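Local atomic coordinates of kappa-carrageenase (Zobellia galactanivorans, PDB entry 5OCR), a protein that probably hydrolyses kappa-carrageenan, a sulfated galactan of red algae, through the family 16 glycoside hydrolase module contained in this chain. Residues N188-R191 with A192-D195; C205-Q209 with N210-W214. One frame throughout, in Å; residues are numbered along the deposited sequence.

Interaction 1. Residues N188-R191 with A192-D195; sequences NKWR and APWD. Unlike the reference sequence in segment 192-195: Trp194 (reference Met). Residue 193 of segment 192-195 comes from a tag, linker or insertion.
Ala192 and Trp190, two residues apart where strand 189-191 runs out into a loop, illustrate how an indole can pack against the chain that follows it. With CG anti to the backbone N (chi1 -176°), the six-membered ring of Trp190 is carried forward along the chain. Ala192 CA lies over one face of that ring, 3.8 Å from its centroid, a CH-pi contact, and Ala192 CB meets Trp190 CZ3 at 3.4 Å. Pro193, a residue inserted into the natural sequence, follows with its CD 3.8 Å from Trp190 CH2, approaching the indole obliquely. Trp194, which differs from the reference sequence, brings CZ2 to the edge of the Trp190 ring, 4.0 Å from Trp190 CZ3. The two six-membered rings meet obliquely, their planes at 59°; the Trp194 ring stacks instead on His201. With an alanine in place of Trp190, Ala192 would probably lose the ring face against its CA, and a gap would probably open beside Pro193 CD and Trp194 CZ2. Arg191 sends its guanidinium to Asp159 and Asp156. Trp190, Ala192, Pro193 and Trp194 thus form a small apolar cluster at the end of a short strand, paired antiparallel with strand 159-170 in the family 16 beta-jellyroll.

Interaction 2. Residues C205-Q209 with N210-W214; sequences CEVNQ and NEIIW
The beta hairpin of strands 200-207 and 211-216 reverses direction between Asn208 and Glu211, and shows how one side-chain oxygen can order a turn. Asn208 N gives a nearly straight bond to Glu211 O (3.0 Å), closing the turn through the backbone. Asn208 OD1 then accepts twice: from Asn210 N at 2.8 Å, in the carbonyl plane, which forms an Asx turn, and from Glu211 N, also at 2.8 Å, placed 35° out of that plane. A chi1 of 62°, with CG between the backbone N and the carbonyl carbon, brings OD1 to both N-H groups. The other end of the amide is held too, since Asn208 ND2 donates to a water (2.8 Å) that in turn donates to Glu211 OE1; the same carboxylate oxygen also forms a salt bridge with Arg223.

Deeper in the hairpin, Glu206 and Ile213 exchange two backbone hydrogen bonds as an antiparallel hydrogen-bonded pair. Cys205 SG sits over the face of the Trp214 five-membered ring, 4.2 Å from its centroid and only 8° off the normal. Ile212 CG2, 3.5 Å from Cys205 SG, packs over the same face. Strand 100-107 flanks the hairpin beside 200-207 and strand 219-225 beside 211-216, while Ile139, Val141, Leu162 and Leu164 of strands 134-144 and 159-170 pack against the face bearing Cys205, Ile212 and Trp214.

Both contacts are local, made by neighbours along the chain, yet they solve different problems. Interaction 1 lies at the surface, holds a strand end to its outgoing loop, and has no hydrogen bond between its segments, relying on aromatic and apolar touch. Interaction 2 is mostly buried and joins two strands of a hairpin; it combines backbone bonds and a turn gripped by the Asn208 side-chain amide with sulfur-aromatic packing on one face. Their centres are about 20 Å apart, but the elements meet: Asn188 ND2 comes within 3.4 Å of Trp214 CH2, and both Trp190 and Trp194 touch Val216. Strand 211-216, a hairpin partner in interaction 2, thus serves as a packing surface for interaction 1.

Interaction 1. Residues N188-R191 with A192-D195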
ATOM      1  N   ASN A 188      -5.085 -12.344  -2.888  1.00 19.22           N
ATOM      2  CA  ASN A 188      -4.349 -13.162  -1.961  1.00 19.80           C
ATOM      3  C   ASN A 188      -4.657 -12.752  -0.532  1.00 19.28           C
ATOM      4  O   ASN A 188      -4.637 -11.582  -0.196  1.00 19.43           O
ATOM      5  CB  ASN A 188      -2.834 -12.939  -2.175  1.00 20.56           C
ATOM      6  CG  ASN A 188      -2.361 -13.484  -3.472  1.00 21.38           C
ATOM      7  OD1 ASN A 188      -2.592 -14.645  -3.820  1.00 20.50           O
ATOM      8  ND2 ASN A 188      -1.728 -12.626  -4.248  1.00 19.92           N
ATOM      9  N   LYS A 189      -4.871 -13.730   0.344  1.00 19.36           N
ATOM     10  CA  LYS A 189      -5.077 -13.471   1.777  1.00 19.85           C
ATOM     11  C   LYS A 189      -4.061 -14.369   2.496  1.00 20.96           C
ATOM     12  O   LYS A 189      -3.735 -15.504   2.019  1.00 20.94           O
ATOM     13  CB  LYS A 189      -6.517 -13.871   2.146  1.00 21.99           C
ATOM     14  CG  LYS A 189      -7.505 -12.797   1.671  1.00 22.74           C
ATOM     15  CD  LYS A 189      -8.923 -13.062   2.183  1.00 26.40           C
ATOM     16  CE  LYS A 189      -9.874 -11.912   1.841  1.00 24.07           C
ATOM     17  NZ  LYS A 189      -9.630 -10.716   2.732  1.00 24.77           N
ATOM     18  N   TRP A 190      -3.485 -13.862   3.584  1.00 20.16           N
ATOM     19  CA  TRP A 190      -2.640 -14.714   4.433  1.00 20.10           C
ATOM     20  C   TRP A 190      -2.876 -14.362   5.852  1.00 19.19           C
ATOM     21  O   TRP A 190      -3.005 -13.194   6.181  1.00 19.39           O
ATOM     22  CB  TRP A 190      -1.162 -14.525   4.073  1.00 21.10           C
ATOM     23  CG  TRP A 190      -0.223 -15.423   4.828  1.00 21.60           C
ATOM     24  CD1 TRP A 190       0.042 -16.774   4.645  1.00 22.30           C
ATOM     25  CD2 TRP A 190       0.631 -15.024   5.927  1.00 21.62           C
ATOM     26  NE1 TRP A 190       1.009 -17.204   5.558  1.00 24.07           N
ATOM     27  CE2 TRP A 190       1.385 -16.230   6.346  1.00 23.11           C
ATOM     28  CE3 TRP A 190       0.902 -13.792   6.555  1.00 21.62           C
ATOM     29  CZ2 TRP A 190       2.322 -16.191   7.380  1.00 23.83           C
ATOM     30  CZ3 TRP A 190       1.862 -13.780   7.573  1.00 22.31           C
ATOM     31  CH2 TRP A 190       2.561 -14.946   7.947  1.00 22.24           C
ATOM     32  N   ARG A 191      -2.985 -15.382   6.735  1.00 18.69           N
ATOM     33  CA  ARG A 191      -3.103 -15.194   8.162  1.00 18.95           C
ATOM     34  C   ARG A 191      -1.806 -15.399   8.926  1.00 19.25           C
ATOM     35  O   ARG A 191      -1.147 -16.507   8.834  1.00 19.46           O
ATOM     36  CB  ARG A 191      -4.258 -16.089   8.729  1.00 19.39           C
ATOM     37  CG  ARG A 191      -4.493 -15.714  10.177  1.00 19.80           C
ATOM     38  CD  ARG A 191      -5.659 -16.685  10.687  1.00 20.31           C
ATOM     39  NE  ARG A 191      -6.015 -16.297  12.066  1.00 21.34           N
ATOM     40  CZ  ARG A 191      -6.816 -15.261  12.386  1.00 22.42           C
ATOM     41  NH1 ARG A 191      -7.327 -14.498  11.388  1.00 22.21           N
ATOM     42  NH2 ARG A 191      -7.070 -14.934  13.680  1.00 22.23           N
ATOM     43  N   ALA A 192      -1.371 -14.359   9.684  1.00 19.33           N
ATOM     44  CA  ALA A 192      -0.058 -14.397  10.364  1.00 19.31           C
ATOM     45  C   ALA A 192      -0.236 -15.097  11.723  1.00 21.01           C
ATOM     46  O   ALA A 192      -1.365 -15.064  12.284  1.00 20.58           O
ATOM     47  CB  ALA A 192       0.411 -12.936  10.576  1.00 20.30           C
ATOM     48  N   PRO A 193       0.855 -15.667  12.243  1.00 22.13           N
ATOM     49  CA  PRO A 193       0.764 -16.225  13.616  1.00 22.08           C
ATOM     50  C   PRO A 193       1.055 -15.144  14.674  1.00 24.24           C
ATOM     51  O   PRO A 193       1.098 -15.441  15.898  1.00 25.88           O
ATOM     52  CB  PRO A 193       1.826 -17.342  13.576  1.00 22.57           C
ATOM     53  CG  PRO A 193       2.913 -16.742  12.686  1.00 23.36           C
ATOM     54  CD  PRO A 193       2.111 -16.068  11.571  1.00 22.10           C
ATOM     55  N   TRP A 194       1.248 -13.882  14.278  1.00 21.86           N
ATOM     56  CA  TRP A 194       1.564 -12.751  15.193  1.00 21.62           C
ATOM     57  C   TRP A 194       0.742 -11.562  14.752  1.00 21.26           C
ATOM     58  O   TRP A 194       0.206 -11.553  13.640  1.00 20.61           O
ATOM     59  CB  TRP A 194       3.089 -12.390  15.090  1.00 20.98           C
ATOM     60  CG  TRP A 194       3.697 -12.736  13.746  1.00 20.70           C
ATOM     61  CD1 TRP A 194       4.563 -13.782  13.402  1.00 21.57           C
ATOM     62  CD2 TRP A 194       3.550 -11.947  12.506  1.00 20.19           C
ATOM     63  NE1 TRP A 194       4.914 -13.726  12.077  1.00 21.33           N
ATOM     64  CE2 TRP A 194       4.325 -12.638  11.482  1.00 21.16           C
ATOM     65  CE3 TRP A 194       2.888 -10.783  12.182  1.00 20.38           C
ATOM     66  CZ2 TRP A 194       4.408 -12.136  10.165  1.00 20.61           C
ATOM     67  CZ3 TRP A 194       2.923 -10.324  10.858  1.00 19.09           C
ATOM     68  CH2 TRP A 194       3.690 -10.967   9.890  1.00 20.00           C
ATOM     69  N   ASP A 195       0.575 -10.587  15.658  1.00 22.37           N
ATOM     70  CA  ASP A 195      -0.239  -9.424  15.375  1.00 20.96           C
ATOM     71  C   ASP A 195       0.668  -8.435  14.601  1.00 21.04           C
ATOM     72  O   ASP A 195       1.612  -7.921  15.172  1.00 21.48           O
ATOM     73  CB  ASP A 195      -0.622  -8.847  16.773  1.00 22.70           C
ATOM     74  CG  ASP A 195      -1.389  -7.549  16.666  1.00 24.49           C
ATOM     75  OD1 ASP A 195      -1.359  -6.862  15.594  1.00 23.28           O
ATOM     76  OD2 ASP A 195      -1.992  -7.147  17.697  1.00 25.98           O
TER

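Interaction 2. Residues C205-Q209 with N210-W214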
ATOM      1  N   CYS A 205       8.121  -8.656  -2.380  1.00 16.42           N
ATOM      2  CA  CYS A 205       7.426  -9.075  -3.608  1.00 17.54           C
ATOM      3  C   CYS A 205       8.448  -9.176  -4.731  1.00 17.75           C
ATOM      4  O   CYS A 205       9.182  -8.140  -5.010  1.00 17.58           O
ATOM      5  CB  CYS A 205       6.405  -8.047  -4.025  1.00 18.38           C
ATOM      6  SG  CYS A 205       5.270  -8.581  -5.320  1.00 19.79           S
ATOM      7  N   GLU A 206       8.407 -10.296  -5.437  1.00 17.35           N
ATOM      8  CA  GLU A 206       9.238 -10.473  -6.605  1.00 18.18           C
ATOM      9  C   GLU A 206       8.364 -10.412  -7.845  1.00 17.98           C
ATOM     10  O   GLU A 206       7.385 -11.171  -7.934  1.00 17.91           O
ATOM     11  CB  GLU A 206       9.961 -11.826  -6.419  1.00 18.73           C
ATOM     12  CG  GLU A 206      10.894 -12.151  -7.558  1.00 20.97           C
ATOM     13  CD  GLU A 206      11.485 -13.548  -7.364  1.00 23.64           C
ATOM     14  OE1 GLU A 206      11.431 -14.063  -6.245  1.00 25.03           O
ATOM     15  OE2 GLU A 206      12.155 -14.080  -8.299  1.00 24.30           O
ATOM     16  N   VAL A 207       8.691  -9.523  -8.802  1.00 17.99           N
ATOM     17  CA  VAL A 207       7.820  -9.252  -9.934  1.00 18.70           C
ATOM     18  C   VAL A 207       8.658  -9.514 -11.197  1.00 18.74           C
ATOM     19  O   VAL A 207       9.712  -8.882 -11.382  1.00 19.22           O
ATOM     20  CB  VAL A 207       7.350  -7.775  -9.998  1.00 18.19           C
ATOM     21  CG1 VAL A 207       6.437  -7.550 -11.202  1.00 18.82           C
ATOM     22  CG2 VAL A 207       6.626  -7.403  -8.697  1.00 17.64           C
ATOM     23  N   ASN A 208       8.218 -10.442 -12.032  1.00 19.08           N
ATOM     24  CA  ASN A 208       8.892 -10.639 -13.324  1.00 19.36           C
ATOM     25  C   ASN A 208       7.836 -10.717 -14.459  1.00 20.15           C
ATOM     26  O   ASN A 208       6.668 -10.626 -14.197  1.00 19.25           O
ATOM     27  CB  ASN A 208       9.858 -11.871 -13.293  1.00 19.73           C
ATOM     28  CG  ASN A 208       9.148 -13.170 -13.019  1.00 19.82           C
ATOM     29  OD1 ASN A 208       8.168 -13.547 -13.707  1.00 20.12           O
ATOM     30  ND2 ASN A 208       9.667 -13.910 -12.077  1.00 20.82           N
ATOM     31  N   GLN A 209       8.257 -10.907 -15.728  1.00 20.38           N
ATOM     32  CA  GLN A 209       7.259 -10.888 -16.813  1.00 22.48           C
ATOM     33  C   GLN A 209       6.282 -12.013 -16.713  1.00 22.81           C
ATOM     34  O   GLN A 209       5.214 -11.933 -17.328  1.00 22.88           O
ATOM     35  CB  GLN A 209       7.966 -10.935 -18.199  1.00 26.46           C
ATOM     36  CG  GLN A 209       8.789 -12.184 -18.338  1.00 29.16           C
ATOM     37  CD  GLN A 209       9.529 -12.280 -19.648  1.00 34.20           C
ATOM     38  OE1 GLN A 209       9.073 -11.808 -20.694  1.00 34.66           O
ATOM     39  NE2 GLN A 209      10.704 -12.908 -19.593  1.00 36.87           N
ATOM     40  N   ASN A 210       6.655 -13.080 -16.005  1.00 21.35           N
ATOM     41  CA  ASN A 210       5.809 -14.241 -15.909  1.00 20.90           C
ATOM     42  C   ASN A 210       4.918 -14.413 -14.663  1.00 20.12           C
ATOM     43  O   ASN A 210       3.798 -14.936 -14.740  1.00 21.10           O
ATOM     44  CB  ASN A 210       6.680 -15.503 -16.010  1.00 21.83           C
ATOM     45  CG  ASN A 210       7.468 -15.567 -17.305  1.00 22.78           C
ATOM     46  OD1 ASN A 210       8.705 -15.889 -17.296  1.00 25.11           O
ATOM     47  ND2 ASN A 210       6.801 -15.318 -18.416  1.00 22.47           N
ATOM     48  N   GLU A 211       5.441 -14.006 -13.506  1.00 20.06           N
ATOM     49  CA  GLU A 211       4.790 -14.269 -12.236  1.00 21.41           C
ATOM     50  C   GLU A 211       5.089 -13.188 -11.264  1.00 19.78           C
ATOM     51  O   GLU A 211       6.080 -12.418 -11.395  1.00 19.47           O
ATOM     52  CB  GLU A 211       5.413 -15.544 -11.615  1.00 25.94           C
ATOM     53  CG  GLU A 211       5.187 -16.831 -12.366  1.00 34.17           C
ATOM     54  CD  GLU A 211       5.732 -18.009 -11.568  1.00 34.99           C
ATOM     55  OE1 GLU A 211       6.982 -18.120 -11.480  1.00 39.48           O
ATOM     56  OE2 GLU A 211       4.924 -18.820 -11.049  1.00 35.21           O
ATOM     57  N   ILE A 212       4.268 -13.164 -10.230  1.00 18.38           N
ATOM     58  CA  ILE A 212       4.467 -12.211  -9.118  1.00 18.47           C
ATOM     59  C   ILE A 212       4.428 -13.130  -7.851  1.00 18.35           C
ATOM     60  O   ILE A 212       3.542 -13.947  -7.699  1.00 18.42           O
ATOM     61  CB  ILE A 212       3.333 -11.183  -9.031  1.00 18.06           C
ATOM     62  CG1 ILE A 212       3.318 -10.299 -10.318  1.00 18.59           C
ATOM     63  CG2 ILE A 212       3.525 -10.255  -7.799  1.00 18.78           C
ATOM     64  CD1 ILE A 212       1.906  -9.740 -10.592  1.00 20.46           C
ATOM     65  N   ILE A 213       5.430 -12.961  -6.973  1.00 18.36           N
ATOM     66  CA  ILE A 213       5.504 -13.857  -5.817  1.00 18.67           C
ATOM     67  C   ILE A 213       5.639 -12.967  -4.581  1.00 18.81           C
ATOM     68  O   ILE A 213       6.500 -12.094  -4.536  1.00 19.51           O
ATOM     69  CB  ILE A 213       6.777 -14.764  -5.949  1.00 20.55           C
ATOM     70  CG1 ILE A 213       6.736 -15.449  -7.367  1.00 21.34           C
ATOM     71  CG2 ILE A 213       6.769 -15.838  -4.816  1.00 20.25           C
ATOM     72  CD1 ILE A 213       8.124 -15.751  -7.887  1.00 26.13           C
ATOM     73  N   TRP A 214       4.887 -13.278  -3.545  1.00 18.28           N
ATOM     74  CA  TRP A 214       4.925 -12.468  -2.304  1.00 18.04           C
ATOM     75  C   TRP A 214       5.508 -13.226  -1.149  1.00 18.24           C
ATOM     76  O   TRP A 214       5.282 -14.489  -1.009  1.00 17.40           O
ATOM     77  CB  TRP A 214       3.507 -12.158  -1.926  1.00 18.11           C
ATOM     78  CG  TRP A 214       2.698 -11.179  -2.744  1.00 17.93           C
ATOM     79  CD1 TRP A 214       2.411  -9.856  -2.411  1.00 18.44           C
ATOM     80  CD2 TRP A 214       2.034 -11.413  -4.035  1.00 18.36           C
ATOM     81  NE1 TRP A 214       1.634  -9.249  -3.381  1.00 18.03           N
ATOM     82  CE2 TRP A 214       1.306 -10.176  -4.351  1.00 17.93           C
ATOM     83  CE3 TRP A 214       1.887 -12.537  -4.882  1.00 17.83           C
ATOM     84  CZ2 TRP A 214       0.561 -10.047  -5.517  1.00 18.41           C
ATOM     85  CZ3 TRP A 214       1.156 -12.405  -6.036  1.00 17.38           C
ATOM     86  CH2 TRP A 214       0.476 -11.191  -6.353  1.00 18.16           C
TER
HETATM   87  O   HOH W   1       9.143 -16.697 -12.003  1.00 26.11           O